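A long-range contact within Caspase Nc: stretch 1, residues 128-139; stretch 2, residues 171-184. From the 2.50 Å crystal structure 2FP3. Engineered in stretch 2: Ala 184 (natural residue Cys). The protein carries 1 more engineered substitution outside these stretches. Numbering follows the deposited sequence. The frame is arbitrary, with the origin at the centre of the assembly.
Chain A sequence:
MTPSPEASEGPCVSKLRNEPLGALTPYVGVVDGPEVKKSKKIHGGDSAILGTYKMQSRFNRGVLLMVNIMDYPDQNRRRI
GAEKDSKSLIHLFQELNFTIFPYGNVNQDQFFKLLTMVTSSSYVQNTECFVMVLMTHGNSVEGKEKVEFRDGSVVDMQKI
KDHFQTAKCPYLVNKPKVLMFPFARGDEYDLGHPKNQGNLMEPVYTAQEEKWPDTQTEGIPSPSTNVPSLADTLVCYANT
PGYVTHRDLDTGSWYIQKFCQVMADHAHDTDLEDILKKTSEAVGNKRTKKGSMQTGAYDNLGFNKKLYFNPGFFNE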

ATOM      1  N   GLU A 128     -14.361   0.492  -4.998  1.00 35.62           N
ATOM      2  CA  GLU A 128     -14.581   1.524  -4.004  1.00 36.94           C
ATOM      3  C   GLU A 128     -13.282   2.060  -3.436  1.00 36.23           C
ATOM      4  O   GLU A 128     -13.268   3.154  -2.879  1.00 37.72           O
ATOM      5  CB  GLU A 128     -15.430   0.977  -2.841  1.00 38.44           C
ATOM      6  CG  GLU A 128     -16.883   0.663  -3.195  1.00 38.19           C
ATOM      7  CD  GLU A 128     -17.622  -0.032  -2.070  1.00 37.13           C
ATOM      8  OE1 GLU A 128     -17.276  -1.181  -1.737  1.00 36.25           O
ATOM      9  OE2 GLU A 128     -18.554   0.576  -1.514  1.00 39.45           O
ATOM     10  N   CYS A 129     -12.193   1.310  -3.586  1.00 34.68           N
ATOM     11  CA  CYS A 129     -10.914   1.712  -3.002  1.00 35.11           C
ATOM     12  C   CYS A 129      -9.689   1.150  -3.736  1.00 34.85           C
ATOM     13  O   CYS A 129      -9.701   0.008  -4.209  1.00 35.22           O
ATOM     14  CB  CYS A 129     -10.895   1.257  -1.531  1.00 33.48           C
ATOM     15  SG  CYS A 129      -9.359   1.527  -0.622  1.00 34.50           S
ATOM     16  N   PHE A 130      -8.629   1.948  -3.827  1.00 33.60           N
ATOM     17  CA  PHE A 130      -7.419   1.489  -4.499  1.00 32.67           C
ATOM     18  C   PHE A 130      -6.192   1.524  -3.594  1.00 31.91           C
ATOM     19  O   PHE A 130      -5.873   2.551  -2.999  1.00 34.08           O
ATOM     20  CB  PHE A 130      -7.130   2.336  -5.734  1.00 33.08           C
ATOM     21  CG  PHE A 130      -5.902   1.904  -6.479  1.00 33.25           C
ATOM     22  CD1 PHE A 130      -5.970   0.879  -7.419  1.00 31.93           C
ATOM     23  CD2 PHE A 130      -4.663   2.468  -6.187  1.00 33.35           C
ATOM     24  CE1 PHE A 130      -4.820   0.417  -8.058  1.00 32.39           C
ATOM     25  CE2 PHE A 130      -3.499   2.012  -6.821  1.00 33.94           C
ATOM     26  CZ  PHE A 130      -3.578   0.985  -7.754  1.00 35.04           C
ATOM     27  N   VAL A 131      -5.501   0.396  -3.496  1.00 33.34           N
ATOM     28  CA  VAL A 131      -4.290   0.314  -2.691  1.00 32.45           C
ATOM     29  C   VAL A 131      -3.183  -0.302  -3.524  1.00 34.59           C
ATOM     30  O   VAL A 131      -3.354  -1.369  -4.116  1.00 34.04           O
ATOM     31  CB  VAL A 131      -4.478  -0.565  -1.432  1.00 32.84           C
ATOM     32  CG1 VAL A 131      -3.152  -0.705  -0.697  1.00 32.48           C
ATOM     33  CG2 VAL A 131      -5.515   0.058  -0.504  1.00 34.51           C
ATOM     34  N   MET A 132      -2.052   0.385  -3.606  1.00 35.40           N
ATOM     35  CA  MET A 132      -0.919  -0.164  -4.338  1.00 40.48           C
ATOM     36  C   MET A 132       0.213  -0.326  -3.337  1.00 41.46           C
ATOM     37  O   MET A 132       0.440   0.554  -2.502  1.00 40.62           O
ATOM     38  CB  MET A 132      -0.460   0.768  -5.472  1.00 42.65           C
ATOM     39  CG  MET A 132       0.828   0.276  -6.173  1.00 44.04           C
ATOM     40  SD  MET A 132       1.620   1.441  -7.343  1.00 45.43           S
ATOM     41  CE  MET A 132       2.284   2.664  -6.229  1.00 42.50           C
ATOM     42  N   VAL A 133       0.893  -1.465  -3.388  1.00 41.97           N
ATOM     43  CA  VAL A 133       2.026  -1.682  -2.507  1.00 42.34           C
ATOM     44  C   VAL A 133       3.204  -2.067  -3.382  1.00 43.33           C
ATOM     45  O   VAL A 133       3.205  -3.127  -4.010  1.00 45.27           O
ATOM     46  CB  VAL A 133       1.779  -2.797  -1.470  1.00 43.07           C
ATOM     47  CG1 VAL A 133       2.994  -2.926  -0.568  1.00 42.96           C
ATOM     48  CG2 VAL A 133       0.553  -2.474  -0.627  1.00 41.37           C
ATOM     49  N   LEU A 134       4.188  -1.177  -3.443  1.00 42.53           N
ATOM     50  CA  LEU A 134       5.385  -1.411  -4.235  1.00 42.91           C
ATOM     51  C   LEU A 134       6.525  -1.688  -3.277  1.00 43.63           C
ATOM     52  O   LEU A 134       6.875  -0.845  -2.451  1.00 45.46           O
ATOM     53  CB  LEU A 134       5.713  -0.191  -5.098  1.00 40.22           C
ATOM     54  CG  LEU A 134       7.034  -0.229  -5.879  1.00 40.59           C
ATOM     55  CD1 LEU A 134       7.036  -1.415  -6.840  1.00 39.76           C
ATOM     56  CD2 LEU A 134       7.218   1.071  -6.642  1.00 39.13           C
ATOM     57  N   MET A 135       7.094  -2.881  -3.377  1.00 45.66           N
ATOM     58  CA  MET A 135       8.199  -3.259  -2.511  1.00 49.59           C
ATOM     59  C   MET A 135       9.461  -3.473  -3.325  1.00 51.99           C
ATOM     60  O   MET A 135       9.561  -4.426  -4.093  1.00 50.13           O
ATOM     61  CB  MET A 135       7.835  -4.524  -1.736  1.00 48.27           C
ATOM     62  CG  MET A 135       6.660  -4.299  -0.819  1.00 48.40           C
ATOM     63  SD  MET A 135       5.944  -5.797  -0.189  1.00 50.80           S
ATOM     64  CE  MET A 135       5.148  -6.438  -1.690  1.00 47.85           C
ATOM     65  N   THR A 136      10.416  -2.565  -3.155  1.00 55.44           N
ATOM     66  CA  THR A 136      11.690  -2.622  -3.861  1.00 60.85           C
ATOM     67  C   THR A 136      12.733  -1.810  -3.089  1.00 65.58           C
ATOM     68  O   THR A 136      12.536  -1.487  -1.921  1.00 68.46           O
ATOM     69  CB  THR A 136      11.547  -2.032  -5.270  1.00 61.62           C
ATOM     70  OG1 THR A 136      12.802  -2.105  -5.959  1.00 60.21           O
ATOM     71  CG2 THR A 136      11.110  -0.586  -5.179  1.00 60.38           C
ATOM     72  N   HIS A 137      13.845  -1.490  -3.743  1.00 69.97           N
ATOM     73  CA  HIS A 137      14.898  -0.697  -3.122  1.00 70.21           C
ATOM     74  C   HIS A 137      14.716   0.762  -3.538  1.00 69.57           C
ATOM     75  O   HIS A 137      14.308   1.047  -4.666  1.00 67.24           O
ATOM     76  CB  HIS A 137      16.277  -1.191  -3.569  1.00 73.55           C
ATOM     77  CG  HIS A 137      16.624  -2.559  -3.069  1.00 78.18           C
ATOM     78  ND1 HIS A 137      16.523  -2.915  -1.742  1.00 80.59           N
ATOM     79  CD2 HIS A 137      17.115  -3.646  -3.712  1.00 80.09           C
ATOM     80  CE1 HIS A 137      16.938  -4.160  -1.587  1.00 81.23           C
ATOM     81  NE2 HIS A 137      17.303  -4.626  -2.767  1.00 81.50           N
ATOM     82  N   GLY A 138      15.019   1.680  -2.625  1.00 73.83           N
ATOM     83  CA  GLY A 138      14.878   3.096  -2.921  1.00 81.27           C
ATOM     84  C   GLY A 138      16.160   3.884  -2.727  1.00 90.28           C
ATOM     85  O   GLY A 138      16.941   3.611  -1.814  1.00 86.28           O
ATOM     86  N   ASN A 139      16.374   4.875  -3.586  1.00100.09           N
ATOM     87  CA  ASN A 139      17.574   5.702  -3.520  1.00113.61           C
ATOM     88  C   ASN A 139      17.197   7.179  -3.363  1.00115.06           C
ATOM     89  O   ASN A 139      16.134   7.607  -3.817  1.00116.31           O
ATOM     90  CB  ASN A 139      18.404   5.483  -4.790  1.00125.04           C
ATOM     91  CG  ASN A 139      19.831   5.967  -4.648  1.00133.83           C
ATOM     92  OD1 ASN A 139      20.499   5.680  -3.654  1.00139.17           O
ATOM     93  ND2 ASN A 139      20.312   6.691  -5.651  1.00138.95           N
ATOM     94  N   TYR A 171     -10.958   7.024 -13.168  1.00 44.10           N
ATOM     95  CA  TYR A 171     -11.657   6.050 -12.323  1.00 43.10           C
ATOM     96  C   TYR A 171     -11.411   6.163 -10.822  1.00 43.76           C
ATOM     97  O   TYR A 171     -12.122   5.528 -10.044  1.00 44.33           O
ATOM     98  CB  TYR A 171     -11.318   4.621 -12.776  1.00 40.02           C
ATOM     99  CG  TYR A 171     -11.715   4.299 -14.208  1.00 40.46           C
ATOM    100  CD1 TYR A 171     -11.278   3.130 -14.827  1.00 38.72           C
ATOM    101  CD2 TYR A 171     -12.541   5.153 -14.936  1.00 40.44           C
ATOM    102  CE1 TYR A 171     -11.654   2.818 -16.134  1.00 40.00           C
ATOM    103  CE2 TYR A 171     -12.926   4.851 -16.238  1.00 38.14           C
ATOM    104  CZ  TYR A 171     -12.486   3.686 -16.832  1.00 40.31           C
ATOM    105  OH  TYR A 171     -12.903   3.382 -18.107  1.00 38.59           O
ATOM    106  N   LEU A 172     -10.420   6.955 -10.406  1.00 43.40           N
ATOM    107  CA  LEU A 172     -10.127   7.088  -8.981  1.00 43.24           C
ATOM    108  C   LEU A 172     -10.444   8.456  -8.379  1.00 45.79           C
ATOM    109  O   LEU A 172     -10.192   8.700  -7.194  1.00 47.05           O
ATOM    110  CB  LEU A 172      -8.668   6.711  -8.709  1.00 40.40           C
ATOM    111  CG  LEU A 172      -8.336   5.234  -8.966  1.00 36.25           C
ATOM    112  CD1 LEU A 172      -6.855   5.002  -8.757  1.00 37.01           C
ATOM    113  CD2 LEU A 172      -9.136   4.353  -8.034  1.00 32.89           C
ATOM    114  N   VAL A 173     -11.011   9.342  -9.194  1.00 46.15           N
ATOM    115  CA  VAL A 173     -11.390  10.671  -8.733  1.00 42.53           C
ATOM    116  C   VAL A 173     -12.380  10.516  -7.570  1.00 43.55           C
ATOM    117  O   VAL A 173     -13.378   9.800  -7.684  1.00 44.56           O
ATOM    118  CB  VAL A 173     -12.031  11.470  -9.879  1.00 43.82           C
ATOM    119  CG1 VAL A 173     -12.557  12.797  -9.371  1.00 38.86           C
ATOM    120  CG2 VAL A 173     -10.999  11.691 -10.992  1.00 37.75           C
ATOM    121  N   ASN A 174     -12.081  11.167  -6.448  1.00 44.00           N
ATOM    122  CA  ASN A 174     -12.923  11.099  -5.255  1.00 42.26           C
ATOM    123  C   ASN A 174     -12.998   9.716  -4.629  1.00 41.53           C
ATOM    124  O   ASN A 174     -13.939   9.405  -3.903  1.00 38.59           O
ATOM    125  CB  ASN A 174     -14.336  11.584  -5.556  1.00 44.30           C
ATOM    126  CG  ASN A 174     -14.377  13.057  -5.884  1.00 49.24           C
ATOM    127  OD1 ASN A 174     -14.790  13.447  -6.977  1.00 54.27           O
ATOM    128  ND2 ASN A 174     -13.940  13.887  -4.944  1.00 48.10           N
ATOM    129  N   LYS A 175     -12.018   8.873  -4.931  1.00 39.17           N
ATOM    130  CA  LYS A 175     -11.977   7.539  -4.346  1.00 39.60           C
ATOM    131  C   LYS A 175     -10.736   7.443  -3.471  1.00 38.95           C
ATOM    132  O   LYS A 175      -9.721   8.075  -3.737  1.00 39.93           O
ATOM    133  CB  LYS A 175     -11.909   6.457  -5.430  1.00 39.71           C
ATOM    134  CG  LYS A 175     -13.211   6.196  -6.155  1.00 39.60           C
ATOM    135  CD  LYS A 175     -13.060   5.022  -7.114  1.00 39.06           C
ATOM    136  CE  LYS A 175     -14.299   4.817  -7.971  1.00 36.98           C
ATOM    137  NZ  LYS A 175     -14.124   3.646  -8.862  1.00 34.91           N
ATOM    138  N   PRO A 176     -10.802   6.645  -2.413  1.00 39.59           N
ATOM    139  CA  PRO A 176      -9.660   6.475  -1.504  1.00 37.21           C
ATOM    140  C   PRO A 176      -8.483   5.808  -2.219  1.00 35.63           C
ATOM    141  O   PRO A 176      -8.632   4.708  -2.761  1.00 33.37           O
ATOM    142  CB  PRO A 176     -10.208   5.568  -0.404  1.00 38.40           C
ATOM    143  CG  PRO A 176     -11.709   5.619  -0.562  1.00 40.00           C
ATOM    144  CD  PRO A 176     -11.952   5.821  -2.013  1.00 39.46           C
ATOM    145  N   LYS A 177      -7.323   6.463  -2.219  1.00 32.86           N
ATOM    146  CA  LYS A 177      -6.120   5.896  -2.848  1.00 33.30           C
ATOM    147  C   LYS A 177      -4.977   5.783  -1.829  1.00 33.31           C
ATOM    148  O   LYS A 177      -4.546   6.786  -1.243  1.00 33.51           O
ATOM    149  CB  LYS A 177      -5.679   6.752  -4.042  1.00 34.11           C
ATOM    150  CG  LYS A 177      -6.716   6.834  -5.163  1.00 35.14           C
ATOM    151  CD  LYS A 177      -6.230   7.688  -6.321  1.00 32.55           C
ATOM    152  CE  LYS A 177      -6.266   9.153  -5.972  1.00 34.05           C
ATOM    153  NZ  LYS A 177      -7.671   9.586  -5.791  1.00 32.66           N
ATOM    154  N   VAL A 178      -4.494   4.562  -1.619  1.00 32.51           N
ATOM    155  CA  VAL A 178      -3.423   4.314  -0.663  1.00 31.91           C
ATOM    156  C   VAL A 178      -2.210   3.781  -1.400  1.00 30.29           C
ATOM    157  O   VAL A 178      -2.222   2.648  -1.871  1.00 31.65           O
ATOM    158  CB  VAL A 178      -3.861   3.271   0.409  1.00 32.88           C
ATOM    159  CG1 VAL A 178      -2.792   3.143   1.505  1.00 31.44           C
ATOM    160  CG2 VAL A 178      -5.201   3.687   1.026  1.00 32.31           C
ATOM    161  N   LEU A 179      -1.171   4.605  -1.505  1.00 32.23           N
ATOM    162  CA  LEU A 179       0.056   4.225  -2.198  1.00 32.88           C
ATOM    163  C   LEU A 179       1.114   3.912  -1.143  1.00 35.68           C
ATOM    164  O   LEU A 179       1.505   4.787  -0.377  1.00 35.33           O
ATOM    165  CB  LEU A 179       0.513   5.371  -3.101  1.00 31.20           C
ATOM    166  CG  LEU A 179      -0.569   5.987  -4.003  1.00 33.06           C
ATOM    167  CD1 LEU A 179       0.005   7.170  -4.772  1.00 32.12           C
ATOM    168  CD2 LEU A 179      -1.113   4.945  -4.968  1.00 27.74           C
ATOM    169  N   MET A 180       1.572   2.664  -1.103  1.00 38.94           N
ATOM    170  CA  MET A 180       2.548   2.240  -0.099  1.00 44.67           C
ATOM    171  C   MET A 180       3.910   1.810  -0.626  1.00 43.47           C
ATOM    172  O   MET A 180       4.007   0.922  -1.472  1.00 42.68           O
ATOM    173  CB  MET A 180       1.976   1.091   0.732  1.00 48.70           C
ATOM    174  CG  MET A 180       0.679   1.413   1.432  1.00 57.10           C
ATOM    175  SD  MET A 180       0.212   0.118   2.602  1.00 63.73           S
ATOM    176  CE  MET A 180       1.173   0.608   4.049  1.00 63.96           C
ATOM    177  N   PHE A 181       4.954   2.442  -0.101  1.00 43.86           N
ATOM    178  CA  PHE A 181       6.331   2.135  -0.476  1.00 45.85           C
ATOM    179  C   PHE A 181       7.093   1.813   0.808  1.00 48.23           C
ATOM    180  O   PHE A 181       7.883   2.616   1.288  1.00 46.91           O
ATOM    181  CB  PHE A 181       6.972   3.335  -1.157  1.00 42.41           C
ATOM    182  CG  PHE A 181       6.135   3.929  -2.238  1.00 43.65           C
ATOM    183  CD1 PHE A 181       5.166   4.884  -1.941  1.00 43.76           C
ATOM    184  CD2 PHE A 181       6.312   3.544  -3.558  1.00 42.61           C
ATOM    185  CE1 PHE A 181       4.386   5.451  -2.943  1.00 40.82           C
ATOM    186  CE2 PHE A 181       5.534   4.105  -4.567  1.00 43.66           C
ATOM    187  CZ  PHE A 181       4.572   5.062  -4.256  1.00 41.84           C
ATOM    188  N   PRO A 182       6.854   0.627   1.379  1.00 49.51           N
ATOM    189  CA  PRO A 182       7.512   0.200   2.618  1.00 57.13           C
ATOM    190  C   PRO A 182       9.044   0.190   2.603  1.00 67.58           C
ATOM    191  O   PRO A 182       9.683   0.024   3.641  1.00 69.96           O
ATOM    192  CB  PRO A 182       6.905  -1.181   2.874  1.00 53.31           C
ATOM    193  CG  PRO A 182       6.524  -1.656   1.498  1.00 49.15           C
ATOM    194  CD  PRO A 182       5.959  -0.423   0.860  1.00 48.13           C
ATOM    195  N   PHE A 183       9.635   0.381   1.432  1.00 78.51           N
ATOM    196  CA  PHE A 183      11.083   0.394   1.328  1.00 89.05           C
ATOM    197  C   PHE A 183      11.527   1.662   0.618  1.00 91.31           C
ATOM    198  O   PHE A 183      11.769   1.661  -0.591  1.00 88.30           O
ATOM    199  CB  PHE A 183      11.553  -0.838   0.562  1.00102.89           C
ATOM    200  CG  PHE A 183      11.229  -2.134   1.247  1.00120.19           C
ATOM    201  CD1 PHE A 183      12.027  -2.607   2.282  1.00127.86           C
ATOM    202  CD2 PHE A 183      10.117  -2.880   0.864  1.00127.56           C
ATOM    203  CE1 PHE A 183      11.725  -3.805   2.928  1.00134.24           C
ATOM    204  CE2 PHE A 183       9.805  -4.077   1.503  1.00133.94           C
ATOM    205  CZ  PHE A 183      10.612  -4.541   2.538  1.00135.84           C
ATOM    206  N   ALA A 184      11.624   2.747   1.380  1.00 85.63           N
ATOM    207  CA  ALA A 184      12.031   4.037   0.834  1.00 88.30           C
ATOM    208  C   ALA A 184      13.341   4.521   1.456  1.00 94.72           C
ATOM    209  O   ALA A 184      14.030   3.770   2.150  1.00104.64           O
ATOM    210  CB  ALA A 184      10.926   5.069   1.059  1.00 67.92           C
TER
HETATM  211  O   HOH W   1       9.511   0.554  -1.574  1.00 63.43           O

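The two stretches of Caspase Nc pair as neighbouring parallel strands, one spanning 130-135 and the other beginning at Lys 177, whose axes approach to 4.7 Å and diverge by only 4°. Five backbone hydrogen bonds join them. Phe 130 N donates to Pro 176 O (3.0 Å) and Val 178 N to Phe 130 O (2.8 Å); the ladder continues through Met 132 N to Val 178 O (2.9 Å), Met 180 N to Met 132 O (2.8 Å) and Leu 134 N to Met 180 O (2.9 Å). Phe 130, Met 132, Val 178 and Met 180 thus each use both N and O across the seam, as parallel pairing requires. Pro 176, lacking an amide hydrogen, contributes its carbonyl alone. CA-H...O contacts supplement the ladder, the shortest from Val 131 CA to Val 178 O (3.2 Å).

Beyond the backbone the contact is apolar, and 904 Å² is buried in all. On one face of the sheet Val 131 CG2 packs on Val 178 CB (3.7 Å) and Val 133 CG2 on Met 180 CB (4.1 Å); the beta-branched valines fill space close to the backbone. The other face carries larger groups. Leu 179 CD2 reaches the edge of the Phe 130 ring at CE2 (4.2 Å), while Leu 172 CD2 meets Phe 130 CB (3.7 Å). The flexible Met 132 extends its CE to Phe 181 CZ (3.9 Å), and Leu 134 CD2 lies at that ring's edge, 4.0 Å from CE2.

Past the ladder, Met 135 CG touches Pro 182 CG (3.5 Å), and a water takes over the bridging: it donates to Leu 134 O (3.1 Å) and Phe 183 O (2.7 Å) and accepts a weak bond from Phe 183 N (3.0 Å).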